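GTP-binding protein (Thermus thermophilus, PDB 2DBY) binds GDP in its nucleotide pocket and is probably a magnesium-dependent ATPase that associates with the 70S ribosome and its 50S subunit. Local coordinates at residues A20-A28 with N39-D47; V238-E246 with L266-A277. One frame throughout, in Å; residues are numbered along the deposited sequence. Where two conformers were deposited one is given.

Contact 1: A20-A28 with N39-D47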
loop_
_atom_site.group_PDB
_atom_site.type_symbol
_atom_site.label_atom_id
_atom_site.label_comp_id
_atom_site.label_asym_id
_atom_site.label_seq_id
_atom_site.Cartn_x
_atom_site.Cartn_y
_atom_site.Cartn_z
ATOM N N ALA A 20 15.228 -9.098 -4.357
ATOM C CA ALA A 20 14.668 -9.425 -3.052
ATOM C C ALA A 20 13.158 -9.645 -3.090
ATOM O O ALA A 20 12.624 -10.586 -2.488
ATOM C CB ALA A 20 15.020 -8.330 -2.060
ATOM N N LEU A 21 12.457 -8.769 -3.799
ATOM C CA LEU A 21 11.024 -8.870 -3.898
ATOM C C LEU A 21 10.612 -10.140 -4.642
ATOM O O LEU A 21 9.654 -10.803 -4.248
ATOM C CB LEU A 21 10.480 -7.623 -4.612
ATOM C CG LEU A 21 10.542 -6.362 -3.747
ATOM C CD1 LEU A 21 10.299 -5.109 -4.599
ATOM C CD2 LEU A 21 9.481 -6.470 -2.644
ATOM N N THR A 22 11.325 -10.488 -5.713
ATOM C CA THR A 22 10.927 -11.700 -6.437
ATOM C C THR A 22 11.174 -12.939 -5.568
ATOM O O THR A 22 10.405 -13.895 -5.610
ATOM C CB THR A 22 11.623 -11.775 -7.808
ATOM O OG1 THR A 22 11.195 -10.648 -8.589
ATOM C CG2 THR A 22 11.221 -13.066 -8.571
ATOM N N ARG A 23 12.231 -12.931 -4.772
ATOM C CA ARG A 23 12.446 -14.071 -3.876
ATOM C C ARG A 23 11.309 -14.137 -2.837
ATOM O O ARG A 23 10.728 -15.203 -2.571
ATOM C CB ARG A 23 13.805 -13.940 -3.160
ATOM C CG ARG A 23 14.985 -14.180 -4.075
ATOM C CD ARG A 23 16.285 -13.886 -3.336
ATOM N NE ARG A 23 17.498 -14.229 -4.092
ATOM C CZ ARG A 23 17.976 -15.471 -4.195
ATOM N NH1 ARG A 23 17.332 -16.489 -3.609
ATOM N NH2 ARG A 23 19.113 -15.691 -4.846
ATOM N N ALA A 24 10.983 -12.999 -2.241
ATOM C CA ALA A 24 9.920 -12.963 -1.244
ATOM C C ALA A 24 8.579 -13.443 -1.809
ATOM O O ALA A 24 7.804 -14.130 -1.128
ATOM C CB ALA A 24 9.791 -11.547 -0.683
ATOM N N ASN A 25 8.333 -13.117 -3.071
ATOM C CA ASN A 25 7.084 -13.481 -3.739
ATOM C C ASN A 25 6.953 -15.010 -3.840
ATOM O O ASN A 25 5.849 -15.542 -3.815
ATOM C CB ASN A 25 7.060 -12.813 -5.110
ATOM C CG ASN A 25 5.802 -13.127 -5.908
ATOM O OD1 ASN A 25 4.690 -12.831 -5.482
ATOM N ND2 ASN A 25 5.988 -13.712 -7.088
ATOM N N ALA A 26 8.087 -15.715 -3.904
ATOM C CA ALA A 26 8.038 -17.179 -4.011
ATOM C C ALA A 26 7.620 -17.831 -2.692
ATOM O O ALA A 26 7.425 -19.054 -2.637
ATOM C CB ALA A 26 9.399 -17.722 -4.461
ATOM N N LEU A 27 7.483 -17.026 -1.637
ATOM C CA LEU A 27 7.064 -17.523 -0.317
ATOM C C LEU A 27 5.562 -17.373 -0.064
ATOM O O LEU A 27 5.042 -17.880 0.938
ATOM C CB LEU A 27 7.782 -16.751 0.803
ATOM C CG LEU A 27 9.301 -16.776 0.988
ATOM C CD1 LEU A 27 9.688 -15.872 2.168
ATOM C CD2 LEU A 27 9.768 -18.191 1.248
ATOM N N ALA A 28 4.855 -16.692 -0.962
ATOM C CA ALA A 28 3.432 -16.415 -0.776
ATOM C C ALA A 28 2.470 -17.605 -0.686
ATOM O O ALA A 28 2.621 -18.592 -1.400
ATOM C CB ALA A 28 2.958 -15.453 -1.894
ATOM N N ASN A 39 6.484 -8.637 -13.748
ATOM C CA ASN A 39 6.807 -7.437 -12.970
ATOM C C ASN A 39 5.947 -7.227 -11.742
ATOM O O ASN A 39 6.097 -6.212 -11.067
ATOM C CB ASN A 39 6.682 -6.191 -13.849
ATOM C CG ASN A 39 7.751 -6.136 -14.920
ATOM O OD1 ASN A 39 8.913 -6.446 -14.656
ATOM N ND2 ASN A 39 7.369 -5.743 -16.132
ATOM N N VAL A 40 5.086 -8.194 -11.445
ATOM C CA VAL A 40 4.154 -8.088 -10.324
ATOM C C VAL A 40 4.321 -9.219 -9.304
ATOM O O VAL A 40 4.315 -10.406 -9.664
ATOM C CB VAL A 40 2.686 -8.107 -10.852
ATOM C CG1 VAL A 40 1.703 -7.914 -9.697
ATOM C CG2 VAL A 40 2.470 -7.007 -11.938
ATOM N N GLY A 41 4.481 -8.863 -8.028
ATOM C CA GLY A 41 4.638 -9.908 -7.028
ATOM C C GLY A 41 4.144 -9.368 -5.704
ATOM O O GLY A 41 3.781 -8.195 -5.617
ATOM N N VAL A 42 4.130 -10.203 -4.681
ATOM C CA VAL A 42 3.674 -9.735 -3.378
ATOM C C VAL A 42 4.686 -10.044 -2.295
ATOM O O VAL A 42 5.562 -10.905 -2.462
ATOM C CB VAL A 42 2.333 -10.376 -2.973
ATOM C CG1 VAL A 42 1.267 -10.097 -4.019
ATOM C CG2 VAL A 42 2.504 -11.861 -2.789
ATOM N N VAL A 43 4.573 -9.322 -1.184
ATOM C CA VAL A 43 5.442 -9.544 -0.040
ATOM C C VAL A 43 4.529 -9.979 1.099
ATOM O O VAL A 43 3.665 -9.220 1.507
ATOM C CB VAL A 43 6.173 -8.240 0.402
ATOM C CG1 VAL A 43 7.012 -8.528 1.663
ATOM C CG2 VAL A 43 7.072 -7.718 -0.722
ATOM N N PRO A 44 4.673 -11.223 1.589
ATOM C CA PRO A 44 3.829 -11.701 2.691
ATOM C C PRO A 44 4.076 -10.764 3.895
ATOM O O PRO A 44 5.236 -10.472 4.232
ATOM C CB PRO A 44 4.362 -13.111 2.951
ATOM C CG PRO A 44 4.873 -13.552 1.593
ATOM C CD PRO A 44 5.583 -12.282 1.113
ATOM N N LEU A 45 3.002 -10.321 4.544
ATOM C CA LEU A 45 3.081 -9.399 5.679
ATOM C C LEU A 45 3.163 -10.212 6.960
ATOM O O LEU A 45 2.264 -10.990 7.267
ATOM C CB LEU A 45 1.826 -8.527 5.736
ATOM C CG LEU A 45 1.866 -7.016 5.520
ATOM C CD1 LEU A 45 0.533 -6.446 6.009
ATOM C CD2 LEU A 45 3.039 -6.376 6.269
ATOM N N GLU A 46 4.247 -10.044 7.700
ATOM C CA GLU A 46 4.398 -10.785 8.941
ATOM C C GLU A 46 3.460 -10.151 9.949
ATOM O O GLU A 46 3.305 -8.926 9.988
ATOM C CB GLU A 46 5.865 -10.720 9.405
ATOM C CG GLU A 46 6.722 -11.651 8.564
ATOM C CD GLU A 46 8.216 -11.460 8.739
ATOM O OE1 GLU A 46 8.646 -11.061 9.836
ATOM O OE2 GLU A 46 8.957 -11.734 7.768
ATOM N N ASP A 47 2.822 -10.976 10.766
ATOM C CA ASP A 47 1.893 -10.433 11.752
ATOM C C ASP A 47 1.845 -11.378 12.953
ATOM O O ASP A 47 1.319 -12.498 12.862
ATOM C CB ASP A 47 0.511 -10.281 11.104
ATOM C CG ASP A 47 -0.496 -9.570 12.007
ATOM O OD1 ASP A 47 -1.498 -9.051 11.468
ATOM O OD2 ASP A 47 -0.302 -9.538 13.248
HETATM O O HOH W 1 7.304 -9.217 -4.141
#
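Asn25, in the last turn of helix 14-25, reaches across to Gly41 and Val42 of strand 40-44, which crosses the helix at 71°. Its CA already lies 3.3 Å from Val42 O in a CA-H...O contact. CB then passes the same carbonyl, 3.6 Å from Val42 O. CG is held anti to the backbone N (chi1 180°), which carries the amide out over the strand so that CG rests against Gly41 CA. At the tip, OD1 accepts a nearly straight hydrogen bond from Val42 N (2.8 Å, 163° at the hydrogen), the donor standing above the carbonyl plane, while ND2 hangs over Gly41 CA at 4.0 Å. A CB on Gly41 would collide with Asn25 CG. On one flank of this bond a water donates to Leu21 O and, weakly, to Val42 O. Leu21 CD2 and Val43 CG2 meet at 3.3 Å, a tight apolar contact. Near the turn 25-28, Ala28 CB packs on Val42 CG2 (3.7 Å), and the Pro44 ring lies against the last helical residues with CD 3.7 Å from Ala24 O. Gly41 and Val43 make their backbone bonds to Phe73 and Val71 of strand 66-75. In the P-loop GTPase fold this packs the helix after the P-loop on the next strand, across the connection that usually carries switch I. The Val42 N-H and C=O, on the edge turned from strand 66-75, are thus met by an Asn25 side-chain oxygen and, weakly, by a water, in place of the backbone partners another strand would bring.

Contact 2: V238-E246 with L266-A277. With GDP (guanosine-5'-diphosphate), chain B.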
loop_
_atom_site.group_PDB
_atom_site.type_symbol
_atom_site.label_atom_id
_atom_site.label_comp_id
_atom_site.label_asym_id
_atom_site.label_seq_id
_atom_site.Cartn_x
_atom_site.Cartn_y
_atom_site.Cartn_z
ATOM N N VAL A 238 8.628 8.345 4.007
ATOM C CA VAL A 238 9.992 7.866 3.713
ATOM C C VAL A 238 10.263 6.515 4.370
ATOM O O VAL A 238 9.881 6.267 5.527
ATOM C CB VAL A 238 11.072 8.889 4.234
ATOM C CG1 VAL A 238 12.493 8.324 4.058
ATOM C CG2 VAL A 238 10.973 10.191 3.449
ATOM N N VAL A 239 10.873 5.611 3.613
ATOM C CA VAL A 239 11.267 4.328 4.196
ATOM C C VAL A 239 12.726 4.149 3.826
ATOM O O VAL A 239 13.099 4.318 2.657
ATOM C CB VAL A 239 10.508 3.119 3.642
ATOM C CG1 VAL A 239 10.943 1.870 4.437
ATOM C CG2 VAL A 239 8.999 3.312 3.770
ATOM N N VAL A 240 13.556 3.809 4.809
ATOM C CA VAL A 240 14.981 3.624 4.530
ATOM C C VAL A 240 15.314 2.142 4.454
ATOM O O VAL A 240 14.999 1.385 5.377
ATOM C CB VAL A 240 15.843 4.286 5.635
ATOM C CG1 VAL A 240 17.330 4.135 5.304
ATOM C CG2 VAL A 240 15.433 5.750 5.802
ATOM N N VAL A 241 15.943 1.733 3.356
ATOM C CA VAL A 241 16.335 0.328 3.183
ATOM C C VAL A 241 17.705 0.225 2.525
ATOM O O VAL A 241 18.207 1.176 1.929
ATOM C CB VAL A 241 15.356 -0.425 2.240
ATOM C CG1 VAL A 241 13.921 -0.193 2.691
ATOM C CG2 VAL A 241 15.570 0.020 0.784
ATOM N N SER A 242 18.332 -0.936 2.661
ATOM C CA SER A 242 19.558 -1.208 1.918
ATOM C C SER A 242 19.107 -2.330 0.966
ATOM O O SER A 242 18.886 -3.466 1.405
ATOM C CB SER A 242 20.673 -1.758 2.821
ATOM O OG SER A 242 21.684 -2.297 1.995
ATOM N N ALA A 243 18.952 -2.023 -0.321
ATOM C CA ALA A 243 18.513 -3.016 -1.302
ATOM C C ALA A 243 19.463 -4.200 -1.314
ATOM O O ALA A 243 19.044 -5.348 -1.412
ATOM C CB ALA A 243 18.468 -2.387 -2.711
ATOM N N ARG A 244 20.756 -3.925 -1.259
ATOM C CA ARG A 244 21.702 -5.030 -1.268
ATOM C C ARG A 244 21.496 -5.953 -0.071
ATOM O O ARG A 244 21.502 -7.184 -0.208
ATOM C CB ARG A 244 23.139 -4.511 -1.268
ATOM C CG ARG A 244 24.163 -5.626 -1.287
ATOM C CD ARG A 244 25.553 -5.109 -1.555
ATOM N NE ARG A 244 26.544 -6.160 -1.344
ATOM C CZ ARG A 244 27.853 -5.990 -1.488
ATOM N NH1 ARG A 244 28.326 -4.803 -1.849
ATOM N NH2 ARG A 244 28.686 -7.002 -1.260
ATOM N N LEU A 245 21.325 -5.374 1.104
ATOM C CA LEU A 245 21.109 -6.188 2.300
ATOM C C LEU A 245 19.825 -6.998 2.163
ATOM O O LEU A 245 19.773 -8.171 2.522
ATOM C CB LEU A 245 21.009 -5.307 3.544
ATOM C CG LEU A 245 20.739 -6.073 4.852
ATOM C CD1 LEU A 245 21.917 -7.000 5.149
ATOM C CD2 LEU A 245 20.576 -5.063 5.996
ATOM N N GLU A 246 18.767 -6.380 1.642
ATOM C CA GLU A 246 17.525 -7.120 1.498
ATOM C C GLU A 246 17.680 -8.305 0.560
ATOM O O GLU A 246 17.114 -9.375 0.806
ATOM C CB GLU A 246 16.397 -6.208 0.980
ATOM C CG GLU A 246 16.026 -5.117 1.982
ATOM C CD GLU A 246 15.672 -5.680 3.350
ATOM O OE1 GLU A 246 16.252 -5.224 4.358
ATOM O OE2 GLU A 246 14.814 -6.585 3.414
ATOM N N LEU A 266 19.192 -4.645 14.151
ATOM C CA LEU A 266 18.018 -4.250 13.370
ATOM C C LEU A 266 16.918 -5.268 13.670
ATOM O O LEU A 266 17.177 -6.484 13.707
ATOM C CB LEU A 266 18.354 -4.239 11.876
ATOM C CG LEU A 266 19.493 -3.282 11.519
ATOM C CD1 LEU A 266 19.842 -3.462 10.045
ATOM C CD2 LEU A 266 19.100 -1.834 11.812
ATOM N N GLN A 267 15.698 -4.773 13.866
ATOM C CA GLN A 267 14.579 -5.640 14.242
ATOM C C GLN A 267 13.568 -6.070 13.182
ATOM O O GLN A 267 12.774 -6.989 13.429
ATOM C CB GLN A 267 13.812 -4.984 15.394
ATOM C CG GLN A 267 14.679 -4.569 16.592
ATOM C CD GLN A 267 15.607 -5.675 17.100
ATOM O OE1 GLN A 267 15.251 -6.863 17.119
ATOM N NE2 GLN A 267 16.801 -5.279 17.530
ATOM N N GLU A 268 13.578 -5.428 12.018
ATOM C CA GLU A 268 12.613 -5.752 10.961
ATOM C C GLU A 268 13.294 -5.559 9.610
ATOM O O GLU A 268 14.025 -4.598 9.450
ATOM C CB GLU A 268 11.420 -4.798 11.107
ATOM C CG GLU A 268 10.315 -4.972 10.104
ATOM C CD GLU A 268 9.121 -4.082 10.426
ATOM O OE1 GLU A 268 9.352 -2.952 10.905
ATOM O OE2 GLU A 268 7.959 -4.504 10.200
ATOM N N SER A 269 13.070 -6.452 8.649
ATOM C CA SER A 269 13.717 -6.296 7.342
ATOM C C SER A 269 13.202 -5.074 6.624
ATOM O O SER A 269 12.130 -4.556 6.940
ATOM C CB SER A 269 13.479 -7.516 6.445
ATOM O OG SER A 269 12.124 -7.585 6.065
ATOM N N GLY A 270 13.956 -4.651 5.615
ATOM C CA GLY A 270 13.559 -3.498 4.841
ATOM C C GLY A 270 12.341 -3.853 4.023
ATOM O O GLY A 270 11.511 -3.001 3.771
ATOM N N LEU A 271 12.232 -5.112 3.589
ATOM C CA LEU A 271 11.069 -5.497 2.813
ATOM C C LEU A 271 9.833 -5.444 3.671
ATOM O O LEU A 271 8.781 -5.033 3.184
ATOM C CB LEU A 271 11.207 -6.897 2.221
ATOM C CG LEU A 271 12.143 -7.122 1.039
ATOM C CD1 LEU A 271 11.767 -8.502 0.456
ATOM C CD2 LEU A 271 12.017 -6.050 -0.007
ATOM N N GLN A 272 9.935 -5.846 4.943
ATOM C CA GLN A 272 8.747 -5.775 5.790
ATOM C C GLN A 272 8.371 -4.314 6.040
ATOM O O GLN A 272 7.198 -3.951 6.035
ATOM C CB GLN A 272 8.969 -6.509 7.132
ATOM C CG GLN A 272 8.889 -8.019 6.988
ATOM C CD GLN A 272 7.523 -8.482 6.462
ATOM O OE1 GLN A 272 6.488 -8.245 7.085
ATOM N NE2 GLN A 272 7.529 -9.138 5.312
ATOM N N ARG A 273 9.370 -3.476 6.302
ATOM C CA ARG A 273 9.099 -2.059 6.525
ATOM C C ARG A 273 8.433 -1.457 5.300
ATOM O O ARG A 273 7.520 -0.638 5.428
ATOM C CB ARG A 273 10.392 -1.289 6.800
ATOM C CG ARG A 273 11.047 -1.538 8.148
ATOM C CD ARG A 273 12.487 -1.003 8.095
ATOM N NE ARG A 273 13.049 -0.705 9.407
ATOM C CZ ARG A 273 12.689 0.331 10.163
ATOM N NH1 ARG A 273 11.755 1.179 9.740
ATOM N NH2 ARG A 273 13.272 0.529 11.337
ATOM N N LEU A 274 8.912 -1.839 4.111
ATOM C CA LEU A 274 8.335 -1.324 2.862
ATOM C C LEU A 274 6.904 -1.838 2.691
ATOM O O LEU A 274 6.015 -1.115 2.275
ATOM C CB LEU A 274 9.194 -1.754 1.659
ATOM C CG LEU A 274 8.707 -1.283 0.286
ATOM C CD1 LEU A 274 8.657 0.245 0.211
ATOM C CD2 LEU A 274 9.678 -1.839 -0.771
ATOM N N ALA A 275 6.686 -3.108 3.018
ATOM C CA ALA A 275 5.350 -3.669 2.909
ATOM C C ALA A 275 4.378 -2.917 3.833
ATOM O O ALA A 275 3.245 -2.606 3.449
ATOM C CB ALA A 275 5.386 -5.192 3.260
ATOM N N ARG A 276 4.829 -2.617 5.050
ATOM C CA ARG A 276 3.990 -1.901 6.010
ATOM C C ARG A 276 3.741 -0.464 5.547
ATOM O O ARG A 276 2.666 0.094 5.779
ATOM C CB ARG A 276 4.638 -1.906 7.404
ATOM C CG ARG A 276 4.557 -3.261 8.131
ATOM C CD ARG A 276 4.863 -3.135 9.639
ATOM N NE ARG A 276 6.173 -2.543 9.901
ATOM C CZ ARG A 276 6.375 -1.264 10.201
ATOM N NH1 ARG A 276 5.346 -0.430 10.293
ATOM N NH2 ARG A 276 7.606 -0.809 10.385
ATOM N N ALA A 277 4.732 0.137 4.897
ATOM C CA ALA A 277 4.572 1.502 4.389
ATOM C C ALA A 277 3.587 1.450 3.216
ATOM O O ALA A 277 2.755 2.345 3.059
ATOM C CB ALA A 277 5.922 2.090 3.929
HETATM P PB GDP B . 18.971 -0.060 -11.053
HETATM O O1B GDP B . 19.673 0.532 -12.267
HETATM O O2B GDP B . 18.071 1.052 -10.288
HETATM O O3B GDP B . 18.400 -1.470 -11.179
HETATM O O3A GDP B . 20.214 -0.265 -10.006
HETATM P PA GDP B . 20.964 -1.618 -9.543
HETATM O O1A GDP B . 20.008 -2.530 -8.904
HETATM O O2A GDP B . 21.637 -2.338 -10.816
HETATM O "O5'" GDP B . 22.103 -1.222 -8.470
HETATM C "C5'" GDP B . 23.078 -0.380 -9.097
HETATM C "C4'" GDP B . 24.437 -0.570 -8.377
HETATM O "O4'" GDP B . 24.368 -0.206 -6.941
HETATM C "C3'" GDP B . 24.953 -2.002 -8.360
HETATM O "O3'" GDP B . 26.268 -2.450 -8.683
HETATM C "C2'" GDP B . 24.331 -2.568 -7.056
HETATM O "O2'" GDP B . 25.207 -3.630 -6.609
HETATM C "C1'" GDP B . 24.626 -1.415 -6.107
HETATM N N9 GDP B . 23.704 -1.366 -4.935
HETATM C C8 GDP B . 22.323 -1.424 -4.962
HETATM N N7 GDP B . 21.837 -1.342 -3.753
HETATM C C5 GDP B . 22.865 -1.228 -2.870
HETATM C C6 GDP B . 22.953 -1.098 -1.442
HETATM O O6 GDP B . 21.948 -1.081 -0.770
HETATM N N1 GDP B . 24.199 -0.997 -0.853
HETATM C C2 GDP B . 25.343 -1.018 -1.630
HETATM N N2 GDP B . 26.568 -0.914 -1.022
HETATM N N3 GDP B . 25.277 -1.137 -2.963
HETATM C C4 GDP B . 24.076 -1.243 -3.615
#
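Val241 and Gly270 bring their CA atoms to 5.0 Å where strand 238-241 runs nearly antiparallel (167°) to helix 270-277, with the axes 8.3 Å apart. Further along, Val239 sets its two branches on neighbouring turns of one helix face: CG1 on Arg273 CB, CG2 on Ala277 CB at a tight 3.3 Å. Glu246, on the helix after the strand, bends at its second torsion (chi2 -55°) and turns its carboxylate onto the N-terminus of helix 270-277. OE1 accepts from Gly270 N (2.7 Å) and OE2 from Leu271 N (3.0 Å), both weak, with angles near 150° at the hydrogen. Ser269 OG takes the N-cap bond from Gln272 N, so Glu246 and Ser269 between them accept from the amides of Gly270, Leu271 and Gln272 at the start of the helix. Gly270 has no CB, which would run into Glu246 OE1. A glutamine in place of Glu246 would probably turn an N-H against one of these amides, leaving that amide without its acceptor and removing the negative charge from the helix end. Toward the nucleotide, Ser242 OG accepts from Leu245 N as N-cap and donates to GDP O6 (3.0 Å), which also accepts from Arg244 N (3.1 Å). Ser242-Ala243-Arg244 at the guanine O6 is consistent with the G5 (SAK) motif of GTPases. The result is a buried carboxylate, probably stabilised as an anion by the helix dipole, tying the base-reading helix to helix 270-277.

Contacts 1 and 2, with centres 13 Å apart, meet along helix 270-281, which packs against both helix 14-25 and strand 237-241. Gln272 grips strand 40-44 and the residues after it with both ends of its amide: NE2 is 2.9 Å from Pro44 O and OE1 is 2.9 Å from Glu46 N, both probable hydrogen bonds. Leu21 CD2 packs on Leu271 CD2 at 3.7 Å, and Ala20 CB lies 3.7 Å from Glu246 O. Contact 2 reaches GDP directly at the base; contact 1 stands back, the Leu21 side chain being about 11 Å from the nucleotide, on the helix that starts at the P-loop. Both contacts reach the same central sheet.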